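Local structure of 3-hexulose-6-phosphate isomerase (Methanocaldococcus jannaschii, 1JEO) at residues V10-Y21 with T145-L156. The protein catalyses the interconversion of 3-hexulose 6-phosphate and fructose 6-phosphate, a step in making ribose 5-phosphate. Residues are numbered along the deposited sequence; the frame is centred on the assembly and turned at random.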
ATOM      1  N   VAL A  10      12.560  15.419  -3.660  1.00 18.36           N
ATOM      2  CA  VAL A  10      12.105  14.437  -2.674  1.00 18.93           C
ATOM      3  C   VAL A  10      11.352  15.144  -1.533  1.00 19.51           C
ATOM      4  O   VAL A  10      10.273  14.696  -1.153  1.00 19.58           O
ATOM      5  CB  VAL A  10      13.278  13.573  -2.109  1.00 14.98           C
ATOM      6  CG1 VAL A  10      12.762  12.614  -1.040  1.00 15.02           C
ATOM      7  CG2 VAL A  10      13.929  12.764  -3.227  1.00 15.07           C
ATOM      8  N   SER A  11      11.891  16.272  -1.052  1.00 17.99           N
ATOM      9  CA  SER A  11      11.268  17.057   0.028  1.00 19.06           C
ATOM     10  C   SER A  11       9.875  17.577  -0.337  1.00 19.65           C
ATOM     11  O   SER A  11       8.961  17.526   0.486  1.00 19.64           O
ATOM     12  CB  SER A  11      12.150  18.243   0.431  1.00 33.97           C
ATOM     13  OG  SER A  11      13.335  17.807   1.066  1.00 34.38           O
ATOM     14  N   ASN A  12       9.715  18.036  -1.581  1.00 22.75           N
ATOM     15  CA  ASN A  12       8.434  18.548  -2.066  1.00 23.49           C
ATOM     16  C   ASN A  12       7.430  17.431  -2.358  1.00 23.74           C
ATOM     17  O   ASN A  12       6.218  17.654  -2.283  1.00 23.78           O
ATOM     18  CB  ASN A  12       8.626  19.452  -3.288  1.00 88.34           C
ATOM     19  CG  ASN A  12       9.237  20.798  -2.928  1.00 88.84           C
ATOM     20  OD1 ASN A  12       8.800  21.467  -1.990  1.00 41.73           O
ATOM     21  ND2 ASN A  12      10.255  21.202  -3.677  1.00 41.73           N
ATOM     22  N   ASN A  13       7.943  16.232  -2.650  1.00 21.99           N
ATOM     23  CA  ASN A  13       7.106  15.049  -2.910  1.00 22.65           C
ATOM     24  C   ASN A  13       6.444  14.555  -1.625  1.00 22.76           C
ATOM     25  O   ASN A  13       5.305  14.092  -1.650  1.00 22.55           O
ATOM     26  CB  ASN A  13       7.924  13.904  -3.518  1.00 53.13           C
ATOM     27  CG  ASN A  13       8.162  14.066  -5.009  1.00 53.95           C
ATOM     28  OD1 ASN A  13       9.100  13.486  -5.555  1.00 19.85           O
ATOM     29  ND2 ASN A  13       7.294  14.813  -5.683  1.00 19.85           N
ATOM     30  N   ILE A  14       7.161  14.684  -0.503  1.00 23.68           N
ATOM     31  CA  ILE A  14       6.659  14.264   0.813  1.00 23.92           C
ATOM     32  C   ILE A  14       5.551  15.214   1.271  1.00 23.80           C
ATOM     33  O   ILE A  14       4.601  14.783   1.928  1.00 23.82           O
ATOM     34  CB  ILE A  14       7.802  14.192   1.900  1.00 32.74           C
ATOM     35  CG1 ILE A  14       9.029  13.411   1.391  1.00 33.01           C
ATOM     36  CG2 ILE A  14       7.304  13.530   3.186  1.00 32.92           C
ATOM     37  CD1 ILE A  14       8.749  12.130   0.593  1.00 33.25           C
ATOM     38  N   LEU A  15       5.640  16.478   0.850  1.00 33.22           N
ATOM     39  CA  LEU A  15       4.648  17.500   1.200  1.00 32.75           C
ATOM     40  C   LEU A  15       3.282  17.283   0.537  1.00 32.24           C
ATOM     41  O   LEU A  15       2.267  17.763   1.036  1.00 32.46           O
ATOM     42  CB  LEU A  15       5.180  18.909   0.901  1.00 40.54           C
ATOM     43  CG  LEU A  15       6.374  19.423   1.720  1.00 40.81           C
ATOM     44  CD1 LEU A  15       6.749  20.813   1.234  1.00 40.85           C
ATOM     45  CD2 LEU A  15       6.075  19.446   3.218  1.00 40.81           C
ATOM     46  N   ILE A  16       3.270  16.507  -0.549  1.00 29.87           N
ATOM     47  CA  ILE A  16       2.058  16.155  -1.303  1.00 28.96           C
ATOM     48  C   ILE A  16       1.143  15.267  -0.427  1.00 28.00           C
ATOM     49  O   ILE A  16      -0.082  15.278  -0.584  1.00 28.13           O
ATOM     50  CB  ILE A  16       2.451  15.459  -2.665  1.00 40.29           C
ATOM     51  CG1 ILE A  16       3.037  16.508  -3.621  1.00 40.59           C
ATOM     52  CG2 ILE A  16       1.279  14.703  -3.315  1.00 40.49           C
ATOM     53  CD1 ILE A  16       3.621  15.951  -4.918  1.00 40.74           C
ATOM     54  N   LEU A  17       1.742  14.585   0.552  1.00 19.49           N
ATOM     55  CA  LEU A  17       1.006  13.710   1.472  1.00 18.29           C
ATOM     56  C   LEU A  17       0.144  14.461   2.500  1.00 17.75           C
ATOM     57  O   LEU A  17      -0.690  13.851   3.181  1.00 17.49           O
ATOM     58  CB  LEU A  17       1.964  12.739   2.173  1.00 19.78           C
ATOM     59  CG  LEU A  17       2.721  11.762   1.263  1.00 19.47           C
ATOM     60  CD1 LEU A  17       3.733  10.974   2.064  1.00 19.50           C
ATOM     61  CD2 LEU A  17       1.756  10.822   0.560  1.00 19.25           C
ATOM     62  N   LYS A  18       0.309  15.787   2.551  1.00 19.89           N
ATOM     63  CA  LYS A  18      -0.444  16.666   3.454  1.00 19.25           C
ATOM     64  C   LYS A  18      -1.939  16.677   3.104  1.00 18.64           C
ATOM     65  O   LYS A  18      -2.780  16.841   3.989  1.00 18.61           O
ATOM     66  CB  LYS A  18       0.129  18.094   3.416  1.00 51.03           C
ATOM     67  CG  LYS A  18      -0.331  19.007   4.550  1.00 51.02           C
ATOM     68  CD  LYS A  18       0.296  20.392   4.469  1.00 51.21           C
ATOM     69  CE  LYS A  18      -0.237  21.299   5.579  1.00 51.03           C
ATOM     70  NZ  LYS A  18       0.374  22.660   5.561  1.00 50.85           N
ATOM     71  N   LYS A  19      -2.250  16.413   1.829  1.00 20.91           N
ATOM     72  CA  LYS A  19      -3.629  16.369   1.310  1.00 20.39           C
ATOM     73  C   LYS A  19      -4.506  15.356   2.049  1.00 19.95           C
ATOM     74  O   LYS A  19      -5.706  15.573   2.211  1.00 19.74           O
ATOM     75  CB  LYS A  19      -3.645  15.987  -0.175  1.00 47.27           C
ATOM     76  CG  LYS A  19      -2.948  16.939  -1.134  1.00 47.61           C
ATOM     77  CD  LYS A  19      -3.086  16.474  -2.597  1.00 47.86           C
ATOM     78  CE  LYS A  19      -2.509  15.070  -2.838  1.00 48.11           C
ATOM     79  NZ  LYS A  19      -2.490  14.681  -4.271  1.00 48.38           N
ATOM     80  N   PHE A  20      -3.891  14.259   2.496  1.00 22.13           N
ATOM     81  CA  PHE A  20      -4.589  13.189   3.217  1.00 21.91           C
ATOM     82  C   PHE A  20      -5.077  13.568   4.618  1.00 22.02           C
ATOM     83  O   PHE A  20      -5.843  12.823   5.239  1.00 22.09           O
ATOM     84  CB  PHE A  20      -3.716  11.930   3.275  1.00 23.24           C
ATOM     85  CG  PHE A  20      -3.502  11.281   1.936  1.00 22.54           C
ATOM     86  CD1 PHE A  20      -2.311  11.498   1.220  1.00 22.18           C
ATOM     87  CD2 PHE A  20      -4.498  10.460   1.369  1.00 22.26           C
ATOM     88  CE1 PHE A  20      -2.105  10.909  -0.057  1.00 22.02           C
ATOM     89  CE2 PHE A  20      -4.316   9.860   0.096  1.00 22.13           C
ATOM     90  CZ  PHE A  20      -3.110  10.087  -0.620  1.00 22.05           C
ATOM     91  N   TYR A  21      -4.648  14.741   5.083  1.00 28.48           N
ATOM     92  CA  TYR A  21      -5.014  15.264   6.397  1.00 28.84           C
ATOM     93  C   TYR A  21      -5.854  16.545   6.309  1.00 29.04           C
ATOM     94  O   TYR A  21      -6.677  16.805   7.188  1.00 28.86           O
ATOM     95  CB  TYR A  21      -3.750  15.569   7.219  1.00 27.02           C
ATOM     96  CG  TYR A  21      -2.857  14.380   7.500  1.00 27.27           C
ATOM     97  CD1 TYR A  21      -1.748  14.099   6.675  1.00 27.50           C
ATOM     98  CD2 TYR A  21      -3.101  13.535   8.604  1.00 27.36           C
ATOM     99  CE1 TYR A  21      -0.892  12.992   6.942  1.00 27.68           C
ATOM    100  CE2 TYR A  21      -2.254  12.426   8.887  1.00 27.56           C
ATOM    101  CZ  TYR A  21      -1.155  12.167   8.048  1.00 27.72           C
ATOM    102  OH  TYR A  21      -0.321  11.112   8.323  1.00 28.05           O
ATOM    103  N   THR A 145      10.790   8.008  -7.235  1.00 17.27           N
ATOM    104  CA  THR A 145      10.100   8.925  -6.330  1.00 16.32           C
ATOM    105  C   THR A 145       8.762   8.401  -5.819  1.00 15.69           C
ATOM    106  O   THR A 145       8.385   8.698  -4.687  1.00 15.57           O
ATOM    107  CB  THR A 145       9.948  10.335  -6.929  1.00 16.69           C
ATOM    108  OG1 THR A 145       9.329  10.258  -8.218  1.00 16.66           O
ATOM    109  CG2 THR A 145      11.310  11.000  -7.053  1.00 16.55           C
ATOM    110  N   PHE A 146       8.077   7.594  -6.637  1.00 17.56           N
ATOM    111  CA  PHE A 146       6.801   6.981  -6.250  1.00 16.99           C
ATOM    112  C   PHE A 146       7.050   5.955  -5.134  1.00 16.86           C
ATOM    113  O   PHE A 146       6.314   5.939  -4.155  1.00 16.59           O
ATOM    114  CB  PHE A 146       6.095   6.325  -7.464  1.00 15.30           C
ATOM    115  CG  PHE A 146       4.970   5.372  -7.086  1.00 15.11           C
ATOM    116  CD1 PHE A 146       3.769   5.853  -6.519  1.00 14.65           C
ATOM    117  CD2 PHE A 146       5.149   3.974  -7.212  1.00 14.80           C
ATOM    118  CE1 PHE A 146       2.762   4.955  -6.072  1.00 15.14           C
ATOM    119  CE2 PHE A 146       4.152   3.065  -6.771  1.00 14.87           C
ATOM    120  CZ  PHE A 146       2.957   3.556  -6.198  1.00 14.90           C
ATOM    121  N   GLU A 147       8.065   5.104  -5.306  1.00 13.88           N
ATOM    122  CA  GLU A 147       8.416   4.077  -4.316  1.00 14.47           C
ATOM    123  C   GLU A 147       8.794   4.686  -2.960  1.00 14.24           C
ATOM    124  O   GLU A 147       8.378   4.178  -1.920  1.00 14.12           O
ATOM    125  CB  GLU A 147       9.542   3.186  -4.843  1.00 14.02           C
ATOM    126  CG  GLU A 147       9.125   2.290  -6.013  1.00 14.82           C
ATOM    127  CD  GLU A 147      10.123   2.288  -7.160  1.00 15.85           C
ATOM    128  OE1 GLU A 147      11.257   2.782  -6.986  1.00 16.18           O
ATOM    129  OE2 GLU A 147       9.773   1.796  -8.252  1.00 16.56           O
ATOM    130  N   GLU A 148       9.496   5.824  -2.992  1.00 14.79           N
ATOM    131  CA  GLU A 148       9.911   6.548  -1.781  1.00 15.14           C
ATOM    132  C   GLU A 148       8.698   7.133  -1.053  1.00 14.69           C
ATOM    133  O   GLU A 148       8.544   6.956   0.160  1.00 14.58           O
ATOM    134  CB  GLU A 148      10.850   7.702  -2.131  1.00 16.32           C
ATOM    135  CG  GLU A 148      12.205   7.308  -2.692  1.00 17.51           C
ATOM    136  CD  GLU A 148      12.979   8.497  -3.259  1.00 18.36           C
ATOM    137  OE1 GLU A 148      12.411   9.608  -3.364  1.00 19.28           O
ATOM    138  OE2 GLU A 148      14.162   8.315  -3.613  1.00 18.92           O
ATOM    139  N   THR A 149       7.828   7.790  -1.824  1.00 17.85           N
ATOM    140  CA  THR A 149       6.615   8.430  -1.311  1.00 17.80           C
ATOM    141  C   THR A 149       5.590   7.400  -0.841  1.00 17.65           C
ATOM    142  O   THR A 149       4.922   7.622   0.169  1.00 17.48           O
ATOM    143  CB  THR A 149       6.000   9.368  -2.375  1.00 17.61           C
ATOM    144  OG1 THR A 149       7.021  10.252  -2.860  1.00 17.86           O
ATOM    145  CG2 THR A 149       4.869  10.211  -1.797  1.00 17.57           C
ATOM    146  N   ALA A 150       5.506   6.271  -1.554  1.00 13.86           N
ATOM    147  CA  ALA A 150       4.588   5.182  -1.216  1.00 13.91           C
ATOM    148  C   ALA A 150       4.973   4.531   0.104  1.00 14.11           C
ATOM    149  O   ALA A 150       4.097   4.240   0.904  1.00 13.90           O
ATOM    150  CB  ALA A 150       4.526   4.134  -2.338  1.00 11.11           C
ATOM    151  N   LEU A 151       6.277   4.371   0.352  1.00 14.13           N
ATOM    152  CA  LEU A 151       6.767   3.788   1.612  1.00 14.86           C
ATOM    153  C   LEU A 151       6.379   4.700   2.772  1.00 15.17           C
ATOM    154  O   LEU A 151       5.834   4.230   3.774  1.00 14.84           O
ATOM    155  CB  LEU A 151       8.295   3.596   1.607  1.00 16.97           C
ATOM    156  CG  LEU A 151       8.961   3.043   2.886  1.00 17.26           C
ATOM    157  CD1 LEU A 151       8.466   1.633   3.196  1.00 17.14           C
ATOM    158  CD2 LEU A 151      10.479   3.053   2.750  1.00 17.30           C
ATOM    159  N   ILE A 152       6.605   6.002   2.588  1.00 15.22           N
ATOM    160  CA  ILE A 152       6.276   7.002   3.605  1.00 15.96           C
ATOM    161  C   ILE A 152       4.762   7.057   3.850  1.00 16.12           C
ATOM    162  O   ILE A 152       4.339   7.028   5.002  1.00 16.06           O
ATOM    163  CB  ILE A 152       6.917   8.382   3.265  1.00 18.43           C
ATOM    164  CG1 ILE A 152       8.440   8.243   3.385  1.00 18.55           C
ATOM    165  CG2 ILE A 152       6.421   9.482   4.225  1.00 18.60           C
ATOM    166  CD1 ILE A 152       9.261   9.375   2.812  1.00 19.32           C
ATOM    167  N   PHE A 153       3.968   6.997   2.774  1.00 16.71           N
ATOM    168  CA  PHE A 153       2.497   7.001   2.859  1.00 16.42           C
ATOM    169  C   PHE A 153       2.010   5.781   3.648  1.00 16.42           C
ATOM    170  O   PHE A 153       1.175   5.911   4.545  1.00 16.37           O
ATOM    171  CB  PHE A 153       1.863   7.002   1.448  1.00 18.29           C
ATOM    172  CG  PHE A 153       0.355   6.811   1.437  1.00 18.20           C
ATOM    173  CD1 PHE A 153      -0.505   7.805   1.959  1.00 18.21           C
ATOM    174  CD2 PHE A 153      -0.208   5.614   0.944  1.00 18.03           C
ATOM    175  CE1 PHE A 153      -1.907   7.604   1.995  1.00 18.04           C
ATOM    176  CE2 PHE A 153      -1.612   5.398   0.973  1.00 18.12           C
ATOM    177  CZ  PHE A 153      -2.465   6.395   1.500  1.00 18.05           C
ATOM    178  N   LEU A 154       2.544   4.610   3.300  1.00 13.58           N
ATOM    179  CA  LEU A 154       2.171   3.358   3.953  1.00 13.96           C
ATOM    180  C   LEU A 154       2.552   3.292   5.428  1.00 14.10           C
ATOM    181  O   LEU A 154       1.848   2.667   6.215  1.00 14.08           O
ATOM    182  CB  LEU A 154       2.696   2.154   3.165  1.00 16.03           C
ATOM    183  CG  LEU A 154       1.985   1.963   1.817  1.00 15.96           C
ATOM    184  CD1 LEU A 154       2.716   0.926   1.002  1.00 15.86           C
ATOM    185  CD2 LEU A 154       0.514   1.606   1.988  1.00 15.92           C
ATOM    186  N   ASP A 155       3.625   3.990   5.801  1.00 13.12           N
ATOM    187  CA  ASP A 155       4.052   4.057   7.201  1.00 13.69           C
ATOM    188  C   ASP A 155       3.146   5.036   7.952  1.00 13.68           C
ATOM    189  O   ASP A 155       2.909   4.863   9.147  1.00 13.95           O
ATOM    190  CB  ASP A 155       5.520   4.470   7.325  1.00 14.25           C
ATOM    191  CG  ASP A 155       6.490   3.349   6.943  1.00 15.06           C
ATOM    192  OD1 ASP A 155       6.153   2.155   7.091  1.00 15.54           O
ATOM    193  OD2 ASP A 155       7.615   3.671   6.516  1.00 15.64           O
ATOM    194  N   LEU A 156       2.603   6.025   7.232  1.00 16.65           N
ATOM    195  CA  LEU A 156       1.674   7.005   7.812  1.00 16.61           C
ATOM    196  C   LEU A 156       0.301   6.354   8.031  1.00 16.28           C
ATOM    197  O   LEU A 156      -0.419   6.731   8.955  1.00 16.57           O
ATOM    198  CB  LEU A 156       1.533   8.262   6.938  1.00 19.19           C
ATOM    199  CG  LEU A 156       2.724   9.214   6.754  1.00 19.28           C
ATOM    200  CD1 LEU A 156       2.328  10.347   5.830  1.00 19.66           C
ATOM    201  CD2 LEU A 156       3.209   9.758   8.077  1.00 19.64           C
TER
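Leu17 pushes its two methyls into helix 145-156 between Thr149, Ile152 and Phe153, and this is the tightly packed heart of the contact. Leu17 CD1 lies 3.8 Å from Ile152 CG2, while Leu17 CD2 rests 3.9 Å from Phe153 CB and also meets the Thr149 methyl. Thr149 turns CG2 to this apolar side because that methyl sits anti to the backbone N, with OG1 anti to the carbonyl carbon (chi1 -51°). The hydroxyl is spent inside its own helix: OG1 gives a 2.8 Å hydrogen bond to Thr145 O, which takes the Thr149 N-H on the other face of its carbonyl plane. Deeper in, Phe20 offers one ring face to Phe153, whose CE1 stands 3.6 Å above the Phe20 ring plane, over the centre; the two planes are inclined at 41°. Ile130 of the sheet touches both rings. With a serine in place of Phe20 the ring under Phe153 CE1 is gone, which would probably open a gap beside Ile130 and let the Phe153 ring shift.

The other flank is looser and more solvent-facing. Ile14 and Ile152 meet there chiefly through their CD1 methyls, 3.6 Å apart, and Val10 CG2 lies against the carboxylate of Glu148, 3.5 Å from OE1. At the far end the exposed Tyr21 brings its OH to within 3.7 Å of Leu156 CB, with Leu156 CD1 at the ring edge.

No hydrogen bond joins the segments; the axes of 10-15 and 145-156 cross at -43°, and the contact rests on side-chain packing. The contact lays the N-terminal helices 5-15 and 19-22 on helix 144-164 of the SIS domain, an alpha/beta fold with a parallel five-stranded sheet; the same helix carries Glu147, the inferred proton acceptor, on a side turned from this interface.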